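Local coordinates for protein Pab-dependent poly(a)-specific ribonuclease subunit PAN2 (Neurospora crassa, PDB 4CZX) that probably shortens the poly(A) tails of mRNAs as catalytic subunit of the PAN2-PAN3 deadenylase, this chain being the subunit's N-terminal WD40 domain, at residues G123-I127 with V138-N142; S162-C166 with L231-S235; L222-V228 with V240-A246; Y283-Q287 with T311-G315. All coordinates share one frame. Where two conformers were deposited one is given. Residue numbers count along the deposited sequence, not the author numbering.

Contact 1 (G123-I127 with V138-N142)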
loop_
_atom_site.group_PDB
_atom_site.type_symbol
_atom_site.label_atom_id
_atom_site.label_comp_id
_atom_site.label_asym_id
_atom_site.label_seq_id
_atom_site.Cartn_x
_atom_site.Cartn_y
_atom_site.Cartn_z
ATOM N N GLY A 123 45.064 1.753 2.433
ATOM C CA GLY A 123 44.479 2.939 1.847
ATOM C C GLY A 123 42.975 2.900 1.987
ATOM O O GLY A 123 42.452 2.776 3.086
ATOM N N THR A 124 42.262 2.991 0.875
ATOM C CA THR A 124 40.806 2.972 0.971
ATOM C C THR A 124 40.220 1.646 0.496
ATOM O O THR A 124 39.013 1.527 0.324
ATOM C CB THR A 124 40.185 4.125 0.168
ATOM O OG1 THR A 124 40.735 4.138 -1.156
ATOM C CG2 THR A 124 40.468 5.464 0.851
ATOM N N SER A 125 41.073 0.647 0.297
ATOM C CA SER A 125 40.644 -0.639 -0.239
ATOM C C SER A 125 40.055 -1.556 0.832
ATOM O O SER A 125 39.405 -2.554 0.517
ATOM C CB SER A 125 41.820 -1.347 -0.922
ATOM O OG SER A 125 42.477 -0.492 -1.839
ATOM N N GLU A 126 40.303 -1.231 2.102
ATOM C CA GLU A 126 39.908 -2.117 3.196
ATOM C C GLU A 126 39.464 -1.356 4.446
ATOM O O GLU A 126 40.039 -0.327 4.803
ATOM C CB GLU A 126 41.073 -3.053 3.542
ATOM C CG GLU A 126 40.778 -4.115 4.585
ATOM C CD GLU A 126 42.003 -4.968 4.923
ATOM O OE1 GLU A 126 42.781 -4.576 5.822
ATOM O OE2 GLU A 126 42.178 -6.039 4.299
ATOM N N ILE A 127 38.432 -1.863 5.111
ATOM C CA ILE A 127 38.018 -1.282 6.376
ATOM C C ILE A 127 37.952 -2.309 7.497
ATOM O O ILE A 127 37.790 -3.509 7.263
ATOM C CB ILE A 127 36.642 -0.591 6.277
ATOM C CG1 ILE A 127 35.576 -1.566 5.765
ATOM C CG2 ILE A 127 36.731 0.655 5.421
ATOM C CD1 ILE A 127 34.180 -0.958 5.715
ATOM N N VAL A 138 36.910 -7.592 9.003
ATOM C CA VAL A 138 37.685 -6.889 7.997
ATOM C C VAL A 138 36.947 -7.011 6.652
ATOM O O VAL A 138 36.586 -8.111 6.232
ATOM C CB VAL A 138 39.114 -7.455 7.891
ATOM C CG1 VAL A 138 39.925 -6.625 6.928
ATOM C CG2 VAL A 138 39.789 -7.482 9.266
ATOM N N ILE A 139 36.714 -5.879 5.994
ATOM C CA ILE A 139 35.950 -5.849 4.742
ATOM C C ILE A 139 36.778 -5.313 3.575
ATOM O O ILE A 139 37.401 -4.248 3.682
ATOM C CB ILE A 139 34.666 -4.986 4.898
ATOM C CG1 ILE A 139 33.666 -5.697 5.816
ATOM C CG2 ILE A 139 34.033 -4.685 3.541
ATOM C CD1 ILE A 139 32.510 -4.817 6.315
ATOM N N ASP A 140 36.792 -6.073 2.476
ATOM C CA ASP A 140 37.359 -5.636 1.200
ATOM C C ASP A 140 36.360 -4.680 0.564
ATOM O O ASP A 140 35.262 -5.088 0.178
ATOM C CB ASP A 140 37.633 -6.837 0.280
ATOM C CG ASP A 140 38.333 -6.456 -1.037
ATOM O OD1 ASP A 140 38.135 -5.341 -1.572
ATOM O OD2 ASP A 140 39.071 -7.311 -1.563
ATOM N N VAL A 141 36.745 -3.414 0.466
ATOM C CA VAL A 141 35.861 -2.361 -0.019
ATOM C C VAL A 141 35.626 -2.477 -1.532
ATOM O O VAL A 141 34.562 -2.112 -2.044
ATOM C CB VAL A 141 36.438 -0.971 0.352
ATOM C CG1 VAL A 141 35.612 0.147 -0.236
ATOM C CG2 VAL A 141 36.474 -0.826 1.903
ATOM N N ASN A 142 36.603 -3.022 -2.243
ATOM C CA ASN A 142 36.452 -3.189 -3.686
ATOM C C ASN A 142 35.490 -4.319 -4.031
ATOM O O ASN A 142 34.646 -4.174 -4.914
ATOM C CB ASN A 142 37.811 -3.425 -4.334
ATOM C CG ASN A 142 38.714 -2.223 -4.217
ATOM O OD1 ASN A 142 38.275 -1.088 -4.403
ATOM N ND2 ASN A 142 39.974 -2.457 -3.878
#

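Contact 2 (S162-C166 with L231-S235)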
loop_
_atom_site.group_PDB
_atom_site.type_symbol
_atom_site.label_atom_id
_atom_site.label_comp_id
_atom_site.label_asym_id
_atom_site.label_seq_id
_atom_site.Cartn_x
_atom_site.Cartn_y
_atom_site.Cartn_z
ATOM N N SER A 162 45.210 6.680 11.327
ATOM C CA SER A 162 46.134 7.746 10.961
ATOM C C SER A 162 47.476 7.099 10.708
ATOM O O SER A 162 47.711 6.545 9.633
ATOM C CB SER A 162 46.231 8.821 12.049
ATOM O OG SER A 162 46.451 8.255 13.336
ATOM N N ARG A 163 48.353 7.165 11.705
ATOM C CA ARG A 163 49.612 6.425 11.694
ATOM C C ARG A 163 49.330 4.976 12.095
ATOM O O ARG A 163 49.940 4.039 11.581
ATOM C CB ARG A 163 50.624 7.068 12.650
ATOM C CG ARG A 163 52.019 6.465 12.568
ATOM C CD ARG A 163 52.970 7.047 13.620
ATOM N NE ARG A 163 53.087 8.502 13.551
ATOM C CZ ARG A 163 54.143 9.148 13.066
ATOM N NH1 ARG A 163 55.183 8.468 12.596
ATOM N NH2 ARG A 163 54.159 10.477 13.050
ATOM N N TYR A 164 48.396 4.827 13.030
ATOM C CA TYR A 164 47.932 3.539 13.538
ATOM C C TYR A 164 46.422 3.602 13.591
ATOM O O TYR A 164 45.842 4.673 13.417
ATOM C CB TYR A 164 48.480 3.239 14.943
ATOM C CG TYR A 164 49.981 3.360 15.079
ATOM C CD1 TYR A 164 50.829 2.431 14.489
ATOM C CD2 TYR A 164 50.546 4.403 15.791
ATOM C CE1 TYR A 164 52.202 2.542 14.602
ATOM C CE2 TYR A 164 51.918 4.525 15.918
ATOM C CZ TYR A 164 52.741 3.589 15.322
ATOM O OH TYR A 164 54.103 3.704 15.441
ATOM N N ILE A 165 45.781 2.470 13.857
ATOM C CA ILE A 165 44.347 2.475 14.090
ATOM C C ILE A 165 44.110 2.848 15.547
ATOM O O ILE A 165 44.491 2.111 16.447
ATOM C CB ILE A 165 43.701 1.109 13.773
ATOM C CG1 ILE A 165 43.809 0.813 12.273
ATOM C CG2 ILE A 165 42.238 1.082 14.208
ATOM C CD1 ILE A 165 43.388 -0.598 11.901
ATOM N N CYS A 166 43.499 4.007 15.766
ATOM C CA CYS A 166 43.220 4.453 17.119
ATOM C C CYS A 166 41.811 4.042 17.482
ATOM O O CYS A 166 40.829 4.424 16.831
ATOM C CB CYS A 166 43.417 5.958 17.260
ATOM S SG CYS A 166 45.089 6.492 16.816
ATOM N N LEU A 231 51.468 10.483 19.071
ATOM C CA LEU A 231 51.507 9.261 18.268
ATOM C C LEU A 231 52.898 8.989 17.707
ATOM O O LEU A 231 53.257 7.841 17.441
ATOM C CB LEU A 231 50.498 9.331 17.112
ATOM C CG LEU A 231 49.200 8.538 17.253
ATOM C CD1 LEU A 231 48.547 8.324 15.894
ATOM C CD2 LEU A 231 49.419 7.207 17.981
ATOM N N LYS A 232 53.674 10.052 17.528
ATOM C CA LYS A 232 55.010 9.941 16.973
ATOM C C LYS A 232 55.928 9.224 17.958
ATOM O O LYS A 232 56.623 8.274 17.602
ATOM C CB LYS A 232 55.553 11.331 16.626
ATOM C CG LYS A 232 56.829 11.338 15.792
ATOM C CD LYS A 232 57.376 12.756 15.667
ATOM C CE LYS A 232 58.771 12.775 15.057
ATOM N NZ LYS A 232 58.779 12.251 13.662
ATOM N N ASN A 233 55.904 9.671 19.207
ATOM C CA ASN A 233 56.769 9.106 20.232
ATOM C C ASN A 233 56.037 8.196 21.220
ATOM O O ASN A 233 56.614 7.782 22.226
ATOM C CB ASN A 233 57.478 10.239 20.981
ATOM C CG ASN A 233 58.156 11.224 20.036
ATOM O OD1 ASN A 233 59.208 10.932 19.468
ATOM N ND2 ASN A 233 57.547 12.393 19.858
ATOM N N MET A 234 54.768 7.903 20.926
ATOM C CA MET A 234 53.940 6.970 21.704
ATOM C C MET A 234 53.912 7.227 23.208
ATOM O O MET A 234 54.178 6.323 23.998
ATOM C CB MET A 234 54.392 5.529 21.456
ATOM C CG MET A 234 54.167 5.051 20.028
ATOM S SD MET A 234 52.415 4.921 19.613
ATOM C CE MET A 234 52.026 3.305 20.272
ATOM N N SER A 235 53.571 8.450 23.604
ATOM C CA SER A 235 53.428 8.775 25.019
ATOM C C SER A 235 52.355 9.838 25.220
ATOM O O SER A 235 52.042 10.601 24.306
ATOM C CB SER A 235 54.765 9.248 25.616
ATOM O OG SER A 235 55.123 10.528 25.125
HETATM O O HOH W 1 57.761 9.836 11.718
HETATM O O HOH W 2 55.151 5.758 16.538
#

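Contact 3 (L222-V228 with V240-A246)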
loop_
_atom_site.group_PDB
_atom_site.type_symbol
_atom_site.label_atom_id
_atom_site.label_comp_id
_atom_site.label_asym_id
_atom_site.label_seq_id
_atom_site.Cartn_x
_atom_site.Cartn_y
_atom_site.Cartn_z
ATOM N N LEU A 222 30.843 15.582 31.218
ATOM C CA LEU A 222 32.064 15.698 30.413
ATOM C C LEU A 222 33.236 16.336 31.176
ATOM O O LEU A 222 33.036 17.151 32.083
ATOM C CB LEU A 222 31.775 16.505 29.156
ATOM C CG LEU A 222 30.894 15.764 28.154
ATOM C CD1 LEU A 222 30.255 16.753 27.189
ATOM C CD2 LEU A 222 31.741 14.736 27.405
ATOM N N ASP A 223 34.460 15.973 30.790
ATOM C CA ASP A 223 35.668 16.494 31.440
ATOM C C ASP A 223 36.034 17.906 30.973
ATOM O O ASP A 223 35.769 18.273 29.828
ATOM C CB ASP A 223 36.852 15.552 31.195
ATOM C CG ASP A 223 36.780 14.284 32.033
ATOM O OD1 ASP A 223 36.213 14.323 33.154
ATOM O OD2 ASP A 223 37.300 13.248 31.578
ATOM N N PRO A 224 36.661 18.703 31.860
ATOM C CA PRO A 224 37.055 20.083 31.560
ATOM C C PRO A 224 38.368 20.147 30.786
ATOM O O PRO A 224 39.199 21.046 31.003
ATOM C CB PRO A 224 37.218 20.701 32.954
ATOM C CG PRO A 224 37.701 19.557 33.775
ATOM C CD PRO A 224 36.917 18.366 33.275
ATOM N N TYR A 225 38.568 19.181 29.899
ATOM C CA TYR A 225 39.790 19.122 29.113
ATOM C C TYR A 225 39.643 18.161 27.957
ATOM O O TYR A 225 38.755 17.307 27.943
ATOM C CB TYR A 225 40.986 18.693 29.968
ATOM C CG TYR A 225 40.716 17.484 30.837
ATOM C CD1 TYR A 225 40.677 16.204 30.296
ATOM C CD2 TYR A 225 40.508 17.624 32.206
ATOM C CE1 TYR A 225 40.419 15.093 31.091
ATOM C CE2 TYR A 225 40.254 16.517 33.013
ATOM C CZ TYR A 225 40.214 15.257 32.452
ATOM O OH TYR A 225 39.966 14.156 33.240
ATOM N N VAL A 226 40.538 18.318 26.991
ATOM C CA VAL A 226 40.738 17.340 25.938
ATOM C C VAL A 226 41.992 16.535 26.279
ATOM O O VAL A 226 43.025 17.116 26.629
ATOM C CB VAL A 226 40.894 18.018 24.566
ATOM C CG1 VAL A 226 41.349 17.008 23.514
ATOM C CG2 VAL A 226 39.597 18.679 24.154
ATOM N N LYS A 227 41.902 15.210 26.214
ATOM C CA LYS A 227 43.077 14.372 26.442
ATOM C C LYS A 227 43.914 14.273 25.168
ATOM O O LYS A 227 43.372 14.175 24.077
ATOM C CB LYS A 227 42.670 12.982 26.920
ATOM C CG LYS A 227 42.266 12.933 28.389
ATOM C CD LYS A 227 43.444 13.388 29.273
ATOM C CE LYS A 227 43.451 12.672 30.609
ATOM N NZ LYS A 227 44.211 11.392 30.528
ATOM N N VAL A 228 45.237 14.319 25.320
ATOM C CA VAL A 228 46.141 14.361 24.169
ATOM C C VAL A 228 47.222 13.290 24.257
ATOM O O VAL A 228 47.851 13.109 25.303
ATOM C CB VAL A 228 46.832 15.750 24.050
ATOM C CG1 VAL A 228 47.738 15.819 22.807
ATOM C CG2 VAL A 228 45.789 16.864 24.040
ATOM N N VAL A 240 44.682 19.455 27.194
ATOM C CA VAL A 240 44.301 20.821 26.866
ATOM C C VAL A 240 43.142 21.274 27.751
ATOM O O VAL A 240 42.027 20.742 27.652
ATOM C CB VAL A 240 43.900 20.963 25.387
ATOM C CG1 VAL A 240 43.417 22.382 25.098
ATOM C CG2 VAL A 240 45.072 20.602 24.484
ATOM N N PRO A 241 43.400 22.260 28.620
ATOM C CA PRO A 241 42.361 22.775 29.519
ATOM C C PRO A 241 41.192 23.354 28.739
ATOM O O PRO A 241 41.400 24.114 27.796
ATOM C CB PRO A 241 43.087 23.871 30.309
ATOM C CG PRO A 241 44.550 23.564 30.156
ATOM C CD PRO A 241 44.684 22.964 28.796
ATOM N N PHE A 242 39.976 22.986 29.122
ATOM C CA PHE A 242 38.796 23.462 28.426
ATOM C C PHE A 242 37.632 23.567 29.414
ATOM O O PHE A 242 36.776 22.678 29.487
ATOM C CB PHE A 242 38.455 22.526 27.261
ATOM C CG PHE A 242 37.443 23.084 26.309
ATOM C CD1 PHE A 242 37.788 24.077 25.410
ATOM C CD2 PHE A 242 36.143 22.614 26.313
ATOM C CE1 PHE A 242 36.848 24.582 24.519
ATOM C CE2 PHE A 242 35.200 23.112 25.423
ATOM C CZ PHE A 242 35.548 24.095 24.528
ATOM N N ALA A 243 37.626 24.661 30.174
ATOM C CA ALA A 243 36.638 24.902 31.230
ATOM C C ALA A 243 35.171 24.793 30.794
ATOM O O ALA A 243 34.333 24.363 31.588
ATOM C CB ALA A 243 36.882 26.272 31.862
ATOM N N PRO A 244 34.834 25.183 29.545
ATOM C CA PRO A 244 33.424 24.971 29.165
ATOM C C PRO A 244 32.985 23.508 29.050
ATOM O O PRO A 244 31.821 23.294 28.715
ATOM C CB PRO A 244 33.327 25.652 27.793
ATOM C CG PRO A 244 34.420 26.687 27.819
ATOM C CD PRO A 244 35.534 26.042 28.570
ATOM N N LEU A 245 33.878 22.558 29.345
ATOM C CA LEU A 245 33.645 21.105 29.236
ATOM C C LEU A 245 33.698 20.631 27.791
ATOM O O LEU A 245 32.882 21.028 26.961
ATOM C CB LEU A 245 32.313 20.685 29.857
ATOM C CG LEU A 245 32.176 21.139 31.309
ATOM C CD1 LEU A 245 30.922 20.554 31.919
ATOM C CD2 LEU A 245 33.436 20.758 32.101
ATOM N N ALA A 246 34.643 19.745 27.508
ATOM C CA ALA A 246 34.932 19.356 26.122
ATOM C C ALA A 246 34.081 18.191 25.670
ATOM O O ALA A 246 34.203 17.088 26.199
ATOM C CB ALA A 246 36.396 19.019 25.970
HETATM O O HOH W 3 36.311 15.740 27.673
#

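Contact 4 (Y283-Q287 with T311-G315)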
loop_
_atom_site.group_PDB
_atom_site.type_symbol
_atom_site.label_atom_id
_atom_site.label_comp_id
_atom_site.label_asym_id
_atom_site.label_seq_id
_atom_site.Cartn_x
_atom_site.Cartn_y
_atom_site.Cartn_z
ATOM N N TYR A 283 31.900 31.702 19.209
ATOM C CA TYR A 283 30.645 31.160 19.676
ATOM C C TYR A 283 29.743 30.894 18.487
ATOM O O TYR A 283 29.838 31.564 17.454
ATOM C CB TYR A 283 29.980 32.115 20.666
ATOM C CG TYR A 283 30.818 32.406 21.893
ATOM C CD1 TYR A 283 30.818 31.539 22.979
ATOM C CD2 TYR A 283 31.603 33.548 21.968
ATOM C CE1 TYR A 283 31.579 31.802 24.104
ATOM C CE2 TYR A 283 32.367 33.818 23.086
ATOM C CZ TYR A 283 32.352 32.942 24.152
ATOM O OH TYR A 283 33.112 33.208 25.269
ATOM N N THR A 284 28.897 29.885 18.626
ATOM C CA THR A 284 27.865 29.604 17.645
ATOM C C THR A 284 26.535 29.746 18.371
ATOM O O THR A 284 26.516 29.920 19.589
ATOM C CB THR A 284 28.021 28.208 17.028
ATOM O OG1 THR A 284 28.005 27.223 18.065
ATOM C CG2 THR A 284 29.351 28.104 16.276
ATOM N N GLN A 285 25.422 29.697 17.649
ATOM C CA GLN A 285 24.133 29.907 18.307
ATOM C C GLN A 285 23.219 28.722 18.125
ATOM O O GLN A 285 22.163 28.853 17.508
ATOM C CB GLN A 285 23.444 31.162 17.767
ATOM C CG GLN A 285 24.391 32.282 17.378
ATOM C CD GLN A 285 25.187 32.810 18.553
ATOM O OE1 GLN A 285 24.773 32.683 19.707
ATOM N NE2 GLN A 285 26.339 33.405 18.265
ATOM N N PRO A 286 23.617 27.552 18.644
ATOM C CA PRO A 286 22.740 26.398 18.425
ATOM C C PRO A 286 21.422 26.567 19.173
ATOM O O PRO A 286 21.407 27.129 20.266
ATOM C CB PRO A 286 23.554 25.225 18.980
ATOM C CG PRO A 286 24.452 25.834 20.004
ATOM C CD PRO A 286 24.729 27.249 19.561
ATOM N N GLN A 287 20.325 26.123 18.575
ATOM C CA GLN A 287 19.038 26.181 19.245
ATOM C C GLN A 287 19.053 25.234 20.439
ATOM O O GLN A 287 18.598 25.581 21.523
ATOM C CB GLN A 287 17.896 25.825 18.286
ATOM C CG GLN A 287 16.519 25.887 18.933
ATOM C CD GLN A 287 15.391 25.494 17.994
ATOM O OE1 GLN A 287 15.620 25.013 16.878
ATOM N NE2 GLN A 287 14.159 25.695 18.447
ATOM N N THR A 311 21.326 21.254 11.909
ATOM C CA THR A 311 22.751 21.189 11.612
ATOM C C THR A 311 23.178 22.506 10.982
ATOM O O THR A 311 22.546 22.979 10.035
ATOM C CB THR A 311 23.105 20.027 10.682
ATOM O OG1 THR A 311 22.868 18.793 11.365
ATOM C CG2 THR A 311 24.579 20.090 10.278
ATOM N N TYR A 312 24.242 23.090 11.535
ATOM C CA TYR A 312 24.742 24.396 11.133
ATOM C C TYR A 312 26.106 24.267 10.488
ATOM O O TYR A 312 26.897 23.408 10.871
ATOM C CB TYR A 312 24.873 25.339 12.330
ATOM C CG TYR A 312 23.641 25.503 13.181
ATOM C CD1 TYR A 312 23.359 24.610 14.204
ATOM C CD2 TYR A 312 22.782 26.571 12.988
ATOM C CE1 TYR A 312 22.240 24.764 15.000
ATOM C CE2 TYR A 312 21.661 26.738 13.780
ATOM C CZ TYR A 312 21.392 25.827 14.784
ATOM O OH TYR A 312 20.273 25.979 15.570
ATOM N N VAL A 313 26.387 25.131 9.521
ATOM C CA VAL A 313 27.749 25.276 9.020
ATOM C C VAL A 313 28.227 26.678 9.333
ATOM O O VAL A 313 27.549 27.657 9.024
ATOM C CB VAL A 313 27.849 25.006 7.509
ATOM C CG1 VAL A 313 29.200 25.489 6.955
ATOM C CG2 VAL A 313 27.673 23.531 7.235
ATOM N N TRP A 314 29.394 26.761 9.969
ATOM C CA TRP A 314 30.016 28.029 10.310
ATOM C C TRP A 314 31.365 28.140 9.617
ATOM O O TRP A 314 31.982 27.131 9.266
ATOM C CB TRP A 314 30.194 28.169 11.826
ATOM C CG TRP A 314 28.928 28.497 12.582
ATOM C CD1 TRP A 314 27.887 27.656 12.847
ATOM C CD2 TRP A 314 28.590 29.755 13.180
ATOM N NE1 TRP A 314 26.917 28.316 13.569
ATOM C CE2 TRP A 314 27.326 29.606 13.784
ATOM C CE3 TRP A 314 29.234 30.995 13.262
ATOM C CZ2 TRP A 314 26.692 30.651 14.459
ATOM C CZ3 TRP A 314 28.603 32.032 13.929
ATOM C CH2 TRP A 314 27.346 31.853 14.519
ATOM N N GLY A 315 31.818 29.373 9.429
ATOM C CA GLY A 315 33.085 29.626 8.768
ATOM C C GLY A 315 33.178 31.069 8.325
ATOM O O GLY A 315 32.371 31.906 8.737
HETATM O O HOH W 4 24.504 28.351 14.953
#

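Contact 1 (G123-I127 with V138-N142)
T124 O rests against V141, 3.6 Å from its CB. At S125 the backbone pairing starts: S125 O accepts a hydrogen bond from V141 N at 2.8 Å. S125 CB also packs on N142 ND2 at 3.7 Å. E126 sits in a non-hydrogen-bonded antiparallel pair with D140, and E126 CA lies 3.3 Å from I139 O in a CA-H...O contact. The E126 carboxylate carbon CD touches V138 CG1 at 3.3 Å, while its oxygens are held by T120 and by a salt bridge to K122. This is the open end of a hairpin of strands 126-131 and 135-140, the two middle strands of one blade of the WD40 propeller. I127 and I139 form the hydrogen-bonded pair: I127 N to I139 O is 3.0 Å, and I139 N to I127 O is 2.9 Å. On the other face of the sheet from E126, I127 CG1 meets I139 CB at 3.6 Å and I127 CG2 meets V141 CG2 at 3.8 Å.

Contact 2 (S162-C166 with L231-S235)
The two segments meet without strand pairing and share no direct hydrogen bond. The closest CA pair, R163 and L231, is 7.4 Å apart, so side chains and water fill the space. S162-Y164 form a tight turn, with S162 N bonded to Y164 O at 3.0 Å, and I165 and C166 begin strand 165-169. A hairpin turn, L231-S235, has M234 and S235 both facing D230 in a G1 beta bulge. L231 is central. L231 CD1 reaches C166 SG at 4.0 Å and S162 OG at 3.3 Å; that OG is hydrogen-bonded to T200 OG1. L231 CD2 meets Y164 CD2 at the ring edge, at 3.7 Å. M234 SD makes an oblique Met-aromatic contact, 4.8 Å from the Y164 ring centroid. K232 CB lies over one face of the R163 guanidinium, whose NE is hydrogen-bonded to N202 O and whose NH2 forms a salt bridge with D203. Water 2 links Y164 OH (2.6 Å) with L231 O (3.0 Å). Water 1 joins R163 NH1 (3.0 Å) and, weakly, K232 NZ (3.3 Å). The contact joins successive WD40 propeller blades. I176 of strand 173-177 touches Y164 and M234; T200 and I205, of strands 194-200 and 204-210, touch C166 and L231.

Contact 3 (L222-V228 with V240-A246)
Four backbone hydrogen bonds join the segments. V226 and V240 exchange two: V226 N to V240 O and V240 N to V226 O, both 2.9 Å. Next to them Y225 and P241 form a non-hydrogen-bonded pair, a position that asks for no NH toward Y225. F242 N then donates to P224 O at 2.8 Å. A246 N donates to D223 O at 3.0 Å. D223 O also takes a weak bond from Y225 N at 2.9 Å. Between the F242 and A246 bonds the chain turns back: F242-L245 is a type I beta turn, closed by L245 N to F242 O at 2.9 Å. The pairing is the open end of hairpin 225-241, the third and fourth strands of a blade in the WD40 propeller. D223 leads into the third strand of the blade, and its OD2 is bonded to H191 ND1, much like the Asp-His pair of many WD40 repeats. Y225 O and A246 O, without a partner across the segments, each lie 2.9 Å from water 3, within hydrogen-bonding distance; this water has more acceptors around it than protons to give. P244 O is bonded by N263. Apolar contacts fill the face with V226: V226 CG2 to A246 CB is 3.7 Å, and V228 CG2 to V240 CG2 is 3.8 Å. At the turn end, L245 CD2 lies 3.9 Å from P224 CB.

Contact 4 (Y283-Q287 with T311-G315)
This is a side-chain contact between a loop linking two blades and a strand of the last blade of the WD40 propeller. Y283-Q287 leaves the fourth strand, 279-283, of one blade and leads to the inner strand of the next, 290-295. T311-G315 belongs to strand 310-315, which pairs with strand 10-16 from near the N-terminus. That pairing is the Velcro closure of beta-propellers, completing the blade with both ends of the domain. The CA atoms of T284 and W314, and of P286 and Y312, are 7.8 Å apart, so two aromatic side chains span the gap. W314 has the largest share of the contact. T284 CG2 sits over its face in a CH-pi contact, 3.5 Å from the centroid of the five-membered ring and almost on the ring normal. W314 also stacks on W9, whose NE1 is bonded to Y283 O. Y312 OH accepts a hydrogen bond from Q287 N at 3.0 Å, and P286 CB packs on Y312 CE1 at 4.2 Å. The Q287 side chain is bonded through OE1 to N310. Between the two rings, water 4 accepts from W314 NE1 at 2.8 Å and from Q285 N at 3.2 Å.

All four contacts are partly buried and lie in one propeller, each with buried and exposed residues. Contacts 1 and 3 work inside a blade and rest on paired backbones. Contact 1 uses the second and third strands of its blade, contact 3 the third and fourth, with a turn and a water added. Contact 2 packs the turns of neighbouring blades together, through leucine, sulfur, R163-K232 packing and waters. Contact 4 packs an inter-blade loop on a strand, through aromatic rings, a water and one backbone NH bonded to Y312 OH. Contacts 2 and 3 take opposite ends of the same hairpin, 225-241. Contacts 1 and 4 lie on opposite sides of the chain's centre, about 34 Å apart between centres.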